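Side-chain contacts in DnaJ homolog subfamily C member 3 (Mus musculus, PDB 3IEG), which serves as an endoplasmic reticulum co-chaperone that binds misfolded proteins through its tetratricopeptide repeats and restrains kinase signalling in the unfolded protein response: residues A[44-47]-A[48-52]; A[230-233]-A[234-238]; A[287-290]-A[291-295]. All coordinates share one frame; numbering follows the deposited sequence.

Contact 1: residues A[44-47]-A[48-52]; sequences ATVF and LAMGK
The one ring here, that of Phe-47, has both of its neighbours from residues 48-52 on the slant: the selenium of Met-50, modelled as selenomethionine, and the carbonyl oxygen of Lys-52 come to it obliquely. Ring atom CD2 of Phe-47 is 4.4 Å from SE of Met-50, a loose apolar approach. With chi1 at -72° the ring swings back beside the backbone N, opposite the carbonyl carbon, and reaches Leu-23 of helix 19-32 as well as Ala-55 and Asp-59 of helix 53-66.

This is the C-terminal end of helix 37-50 in TPR 2, closed by a Schellman motif. Gly-51 is the C-prime residue, and its positive phi by itself favours glycine. The 6-to-1 bond of the motif runs from Lys-52 N to Phe-47 O (2.8 Å, angle at the hydrogen 162°), and inside it lies a weak bond from Gly-51 N to Leu-48 O. Lys-52 in turn occupies the N-cap position of helix 53-66, so a very short link turns the chain from one helix into the next, the helix-turn-helix layout of a TPR. Misfolded proteins bind in a hydrophobic groove within the first two repeats.

One turn back, CG1 of Val-46 approaches CE of Met-50 at 4.2 Å, and Val-46 also packs on Leu-23 and Phe-26. On another side Leu-48 leans against Ala-56. Thr-45 turns its OG1 back to the carbonyl of Arg-42. Met-50 N meets Val-46 O at 2.9 Å in a nearly straight bond, 168° at the hydrogen.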
# COMPACT_ATOMS: atom_id res chain seq x y z
N ALA A 44 -23.12 -1.63 23.37
CA ALA A 44 -21.80 -1.09 23.07
C ALA A 44 -20.66 -1.86 23.74
O ALA A 44 -19.58 -2.01 23.15
CB ALA A 44 -21.71 0.39 23.39
N THR A 45 -20.88 -2.34 24.96
CA THR A 45 -19.84 -3.13 25.64
C THR A 45 -19.63 -4.46 24.92
O THR A 45 -18.51 -4.96 24.89
CB THR A 45 -20.08 -3.34 27.17
OG1 THR A 45 -21.30 -4.06 27.38
CG2 THR A 45 -20.18 -2.01 27.88
N VAL A 46 -20.68 -5.01 24.31
CA VAL A 46 -20.54 -6.22 23.47
C VAL A 46 -19.71 -5.97 22.21
O VAL A 46 -18.71 -6.66 21.99
CB VAL A 46 -21.91 -6.93 23.14
CG1 VAL A 46 -21.74 -7.96 22.06
CG2 VAL A 46 -22.45 -7.62 24.38
N PHE A 47 -20.08 -4.98 21.39
CA PHE A 47 -19.21 -4.53 20.29
C PHE A 47 -17.77 -4.28 20.76
O PHE A 47 -16.81 -4.64 20.07
CB PHE A 47 -19.76 -3.27 19.59
CG PHE A 47 -20.99 -3.51 18.74
CD1 PHE A 47 -22.10 -2.68 18.86
CD2 PHE A 47 -21.04 -4.55 17.80
CE1 PHE A 47 -23.24 -2.87 18.06
CE2 PHE A 47 -22.19 -4.75 17.01
CZ PHE A 47 -23.29 -3.90 17.14
N LEU A 48 -17.61 -3.68 21.94
CA LEU A 48 -16.26 -3.42 22.45
C LEU A 48 -15.51 -4.73 22.70
O LEU A 48 -14.34 -4.84 22.33
CB LEU A 48 -16.31 -2.55 23.71
CG LEU A 48 -15.88 -1.08 23.60
CD1 LEU A 48 -15.67 -0.58 22.16
CD2 LEU A 48 -16.81 -0.14 24.37
N ALA A 49 -16.19 -5.70 23.30
CA ALA A 49 -15.60 -7.01 23.58
C ALA A 49 -15.22 -7.78 22.30
O ALA A 49 -14.19 -8.43 22.26
CB ALA A 49 -16.53 -7.83 24.44
N MSE A 50 -16.04 -7.67 21.27
CA MSE A 50 -15.70 -8.16 19.94
C MSE A 50 -14.56 -7.34 19.32
O MSE A 50 -13.88 -7.78 18.39
CB MSE A 50 -16.91 -8.07 19.02
CG MSE A 50 -18.10 -8.93 19.43
SE MSE A 50 -19.65 -8.70 18.23
CE MSE A 50 -20.66 -10.30 18.72
N GLY A 51 -14.38 -6.12 19.83
CA GLY A 51 -13.40 -5.21 19.27
C GLY A 51 -13.87 -4.51 18.01
O GLY A 51 -13.04 -4.17 17.17
N LYS A 52 -15.17 -4.28 17.87
CA LYS A 52 -15.70 -3.59 16.69
C LYS A 52 -16.08 -2.15 17.04
O LYS A 52 -17.26 -1.84 17.26
CB LYS A 52 -16.92 -4.33 16.10
CG LYS A 52 -16.69 -5.79 15.72
CD LYS A 52 -17.85 -6.33 14.92
CE LYS A 52 -17.99 -7.82 15.11
NZ LYS A 52 -19.14 -8.39 14.33

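Contact 2: residues A[230-233]-A[234-238]; sequences QVKK and LNKLI
Lys-232 and Lys-236, one helical turn apart, run side by side and point the same way. CE of Lys-232 is 3.8 Å from CE of Lys-236. NZ of Lys-232 lies 4.0 Å from NZ of Lys-236, a pairing of like charges that would probably cost some stability. A second partner helps to place one of them: NZ of Lys-232 is hydrogen-bonded to the hydroxyl of Tyr-228.

At the base of the pair, the carbonyl oxygen of Lys-232 takes the N-H of Lys-236 (2.9 Å) and a hydrogen from a water. The same water donates to OD1 of Asn-235 at 3.3 Å, bridging backbone and amide. The other end of that amide is fixed too, since ND2 of Asn-235 bonds to ND1 of His-204; chi1 of -179° carries the group away from residues 230-233.

On another face, CD2 of Leu-237 lies 3.5 Å from the carbonyl oxygen of Lys-233. Cut back to an alanine, Leu-237 would probably leave a gap beside Val-260 and Thr-263 and cover the carbonyl of Lys-233 less fully. NE2 of Gln-230 is held by Tyr-199 OH and Thr-263 O.

Helix 222-246 is thus wedged between two others: Val-231 and Asn-235 face helix 204-217, Leu-237 faces helix 250-263, and Leu-234 and Ile-238 touch both, consistent with the helix-on-helix stacking of tetratricopeptide repeats.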
# COMPACT_ATOMS: atom_id res chain seq x y z
N GLN A 230 -4.73 6.02 -20.13
CA GLN A 230 -3.28 5.97 -20.36
C GLN A 230 -2.68 4.61 -20.00
O GLN A 230 -2.01 4.01 -20.83
CB GLN A 230 -2.57 7.10 -19.61
CG GLN A 230 -1.05 7.02 -19.63
CD GLN A 230 -0.44 7.38 -20.98
OE1 GLN A 230 -1.15 7.68 -21.94
NE2 GLN A 230 0.89 7.37 -21.05
N VAL A 231 -2.93 4.12 -18.78
CA VAL A 231 -2.39 2.81 -18.39
C VAL A 231 -2.99 1.70 -19.21
O VAL A 231 -2.28 0.79 -19.59
CB VAL A 231 -2.56 2.43 -16.87
CG1 VAL A 231 -1.23 2.40 -16.15
CG2 VAL A 231 -3.60 3.28 -16.16
N LYS A 232 -4.30 1.77 -19.47
CA LYS A 232 -4.98 0.72 -20.25
C LYS A 232 -4.24 0.50 -21.57
O LYS A 232 -3.86 -0.65 -21.88
CB LYS A 232 -6.44 1.05 -20.49
CG LYS A 232 -7.33 -0.16 -20.72
CD LYS A 232 -8.68 0.27 -21.26
CE LYS A 232 -9.38 -0.82 -22.04
NZ LYS A 232 -10.03 -1.78 -21.12
N LYS A 233 -4.01 1.59 -22.31
CA LYS A 233 -3.25 1.56 -23.56
C LYS A 233 -1.81 1.09 -23.38
O LYS A 233 -1.36 0.17 -24.07
CB LYS A 233 -3.23 2.94 -24.22
CG LYS A 233 -4.51 3.33 -24.97
CD LYS A 233 -4.46 4.80 -25.45
CE LYS A 233 -3.30 5.03 -26.43
NZ LYS A 233 -3.40 6.37 -27.08
N LEU A 234 -1.09 1.71 -22.46
CA LEU A 234 0.29 1.37 -22.21
C LEU A 234 0.41 -0.09 -21.81
O LEU A 234 1.38 -0.76 -22.17
CB LEU A 234 0.85 2.27 -21.11
CG LEU A 234 2.37 2.43 -20.93
CD1 LEU A 234 2.87 1.51 -19.84
CD2 LEU A 234 3.19 2.29 -22.22
N ASN A 235 -0.58 -0.59 -21.09
CA ASN A 235 -0.57 -1.97 -20.64
C ASN A 235 -0.90 -2.97 -21.74
O ASN A 235 -0.33 -4.06 -21.76
CB ASN A 235 -1.53 -2.15 -19.47
CG ASN A 235 -1.53 -3.56 -18.95
OD1 ASN A 235 -2.42 -4.35 -19.27
ND2 ASN A 235 -0.53 -3.91 -18.15
N LYS A 236 -1.83 -2.63 -22.64
CA LYS A 236 -2.17 -3.51 -23.76
C LYS A 236 -0.97 -3.67 -24.68
O LYS A 236 -0.64 -4.78 -25.10
CB LYS A 236 -3.37 -3.00 -24.57
CG LYS A 236 -4.73 -3.45 -24.06
CD LYS A 236 -5.87 -3.14 -25.08
CE LYS A 236 -7.23 -2.89 -24.39
NZ LYS A 236 -7.67 -4.03 -23.49
N LEU A 237 -0.32 -2.55 -24.96
CA LEU A 237 0.88 -2.53 -25.78
C LEU A 237 1.96 -3.46 -25.27
O LEU A 237 2.51 -4.24 -26.04
CB LEU A 237 1.40 -1.10 -25.92
CG LEU A 237 0.92 -0.16 -27.04
CD1 LEU A 237 -0.40 -0.55 -27.73
CD2 LEU A 237 0.87 1.26 -26.50
N ILE A 238 2.26 -3.41 -23.97
CA ILE A 238 3.26 -4.28 -23.37
C ILE A 238 2.81 -5.74 -23.39
O ILE A 238 3.61 -6.65 -23.61
CB ILE A 238 3.61 -3.84 -21.94
CG1 ILE A 238 4.23 -2.45 -21.96
CG2 ILE A 238 4.55 -4.84 -21.25
CD1 ILE A 238 4.31 -1.78 -20.60
O HOH W 1 -4.80 -2.63 -20.70

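Contact 3: residues A[287-290]-A[291-295]; sequences KPVE and AIRIC
Ala-291 N donates to Lys-287 O at 3.1 Å, in the carbonyl plane, and so closes the first turn of helix 288-301, in which Ile-292 to Pro-288 and Ile-294 to Glu-290 follow in the same i to i+4 pattern while Arg-293 N to Val-289 O is weak.

Lys-287 is the N-cap, and Pro-288 stands in the first turn, where the missing N-H of a proline costs no helical bond. NZ of Lys-287 turns away to a salt bridge with Asp-285.

The side chains that meet most plainly are Val-289 and Arg-293, which lie alongside each other and point the same way. Methyl CG1 of Val-289 sits at the edge of the guanidinium and in its plane, 3.5 Å from NH2 and 3.6 Å from NE of Arg-293. Two torsions set this up: Val-289 places CG1 opposite its own backbone N (chi1 -179°), and Arg-293 runs extended from CG to NE.

Glu-290 is bent at chi2 (90°), which carries its carboxylate off toward the start of the helix. OE1 of Glu-290 therefore stays 6.3 Å from NE of Arg-293, and the two charges do not pair directly.

On the inner side, Ala-291 of TPR 8 is buried, touching Phe-282 of helix 268-284 and Ala-315 of helix 306-318, which begins TPR 9. Ile-294 packs on Phe-282 and Cys-279, and Cys-295 is joined to Cys-279 by a disulfide, a covalent tie between helices 268-284 and 288-301.

Chemically, then, residues 287-290 and 291-295 are linked by backbone bonds and a methyl at the edge of a cation, the salt bridge of Lys-287 going outside them, while the negative charge of Glu-290, in the first turn, probably interacts favourably with the helix dipole.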
# COMPACT_ATOMS: atom_id res chain seq x y z
N LYS A 287 20.09 -11.04 -35.24
CA LYS A 287 20.56 -9.83 -35.91
C LYS A 287 21.63 -9.13 -35.05
O LYS A 287 21.38 -8.10 -34.43
CB LYS A 287 19.37 -8.92 -36.27
CG LYS A 287 18.59 -9.47 -37.45
CD LYS A 287 17.32 -8.70 -37.78
CE LYS A 287 16.76 -9.18 -39.13
NZ LYS A 287 15.31 -8.86 -39.34
N PRO A 288 22.84 -9.70 -35.04
CA PRO A 288 23.89 -9.42 -34.05
C PRO A 288 24.38 -7.98 -33.97
O PRO A 288 24.58 -7.49 -32.87
CB PRO A 288 25.03 -10.35 -34.47
CG PRO A 288 24.78 -10.63 -35.91
CD PRO A 288 23.30 -10.69 -36.03
N VAL A 289 24.59 -7.32 -35.11
CA VAL A 289 25.11 -5.94 -35.10
C VAL A 289 24.22 -5.02 -34.27
O VAL A 289 24.71 -4.33 -33.38
CB VAL A 289 25.28 -5.35 -36.54
CG1 VAL A 289 25.83 -3.92 -36.48
CG2 VAL A 289 26.19 -6.24 -37.40
N GLU A 290 22.92 -5.03 -34.55
CA GLU A 290 21.95 -4.20 -33.83
C GLU A 290 21.83 -4.67 -32.38
O GLU A 290 21.73 -3.85 -31.47
CB GLU A 290 20.57 -4.21 -34.50
CG GLU A 290 20.55 -3.74 -35.96
CD GLU A 290 20.75 -4.90 -36.95
OE1 GLU A 290 21.88 -5.47 -37.01
OE2 GLU A 290 19.78 -5.24 -37.67
N ALA A 291 21.88 -5.98 -32.18
CA ALA A 291 21.81 -6.55 -30.85
C ALA A 291 22.88 -5.99 -29.93
O ALA A 291 22.57 -5.53 -28.83
CB ALA A 291 21.89 -8.06 -30.91
N ILE A 292 24.14 -6.00 -30.38
CA ILE A 292 25.22 -5.52 -29.50
C ILE A 292 25.14 -4.01 -29.25
O ILE A 292 25.51 -3.57 -28.17
CB ILE A 292 26.67 -5.95 -29.93
CG1 ILE A 292 27.33 -4.89 -30.80
CG2 ILE A 292 26.70 -7.34 -30.57
CD1 ILE A 292 28.72 -4.46 -30.31
N ARG A 293 24.64 -3.25 -30.22
CA ARG A 293 24.56 -1.79 -30.06
C ARG A 293 23.62 -1.42 -28.91
O ARG A 293 24.00 -0.66 -28.02
CB ARG A 293 24.15 -1.06 -31.35
CG ARG A 293 25.10 -1.28 -32.53
CD ARG A 293 24.98 -0.18 -33.63
NE ARG A 293 25.47 -0.67 -34.93
CZ ARG A 293 25.90 0.10 -35.93
NH1 ARG A 293 25.95 1.42 -35.80
NH2 ARG A 293 26.31 -0.46 -37.07
N ILE A 294 22.42 -1.97 -28.93
CA ILE A 294 21.41 -1.55 -27.95
C ILE A 294 21.47 -2.33 -26.65
O ILE A 294 21.09 -1.80 -25.62
CB ILE A 294 19.97 -1.46 -28.53
CG1 ILE A 294 19.15 -2.72 -28.24
CG2 ILE A 294 20.00 -1.09 -30.02
CD1 ILE A 294 19.45 -3.88 -29.17
N CYS A 295 21.94 -3.57 -26.67
CA CYS A 295 22.18 -4.28 -25.42
C CYS A 295 23.27 -3.56 -24.63
O CYS A 295 23.22 -3.51 -23.40
CB CYS A 295 22.53 -5.76 -25.63
SG CYS A 295 21.24 -6.76 -26.43

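How the contacts relate
The three contacts come in series along an elongated all-helical chain and share no helix: contact 1 closes helix 37-50, contact 2 lies within helix 222-246, and contact 3 opens helix 288-301. Contact 1 belongs to TPR 2 and contact 3 to TPR 8, while residues 234-238 of contact 2 begin TPR 7. Centres of contacts 1 and 2 are about 47 Å apart, on opposite sides of the chain's centre; contacts 2 and 3 share a side, centres about 27 Å apart, and those of contacts 1 and 3 are about 67 Å apart. None touches another: they are separate local packings, and only contact 1 lies in the first two repeats, whose groove binds misfolded proteins.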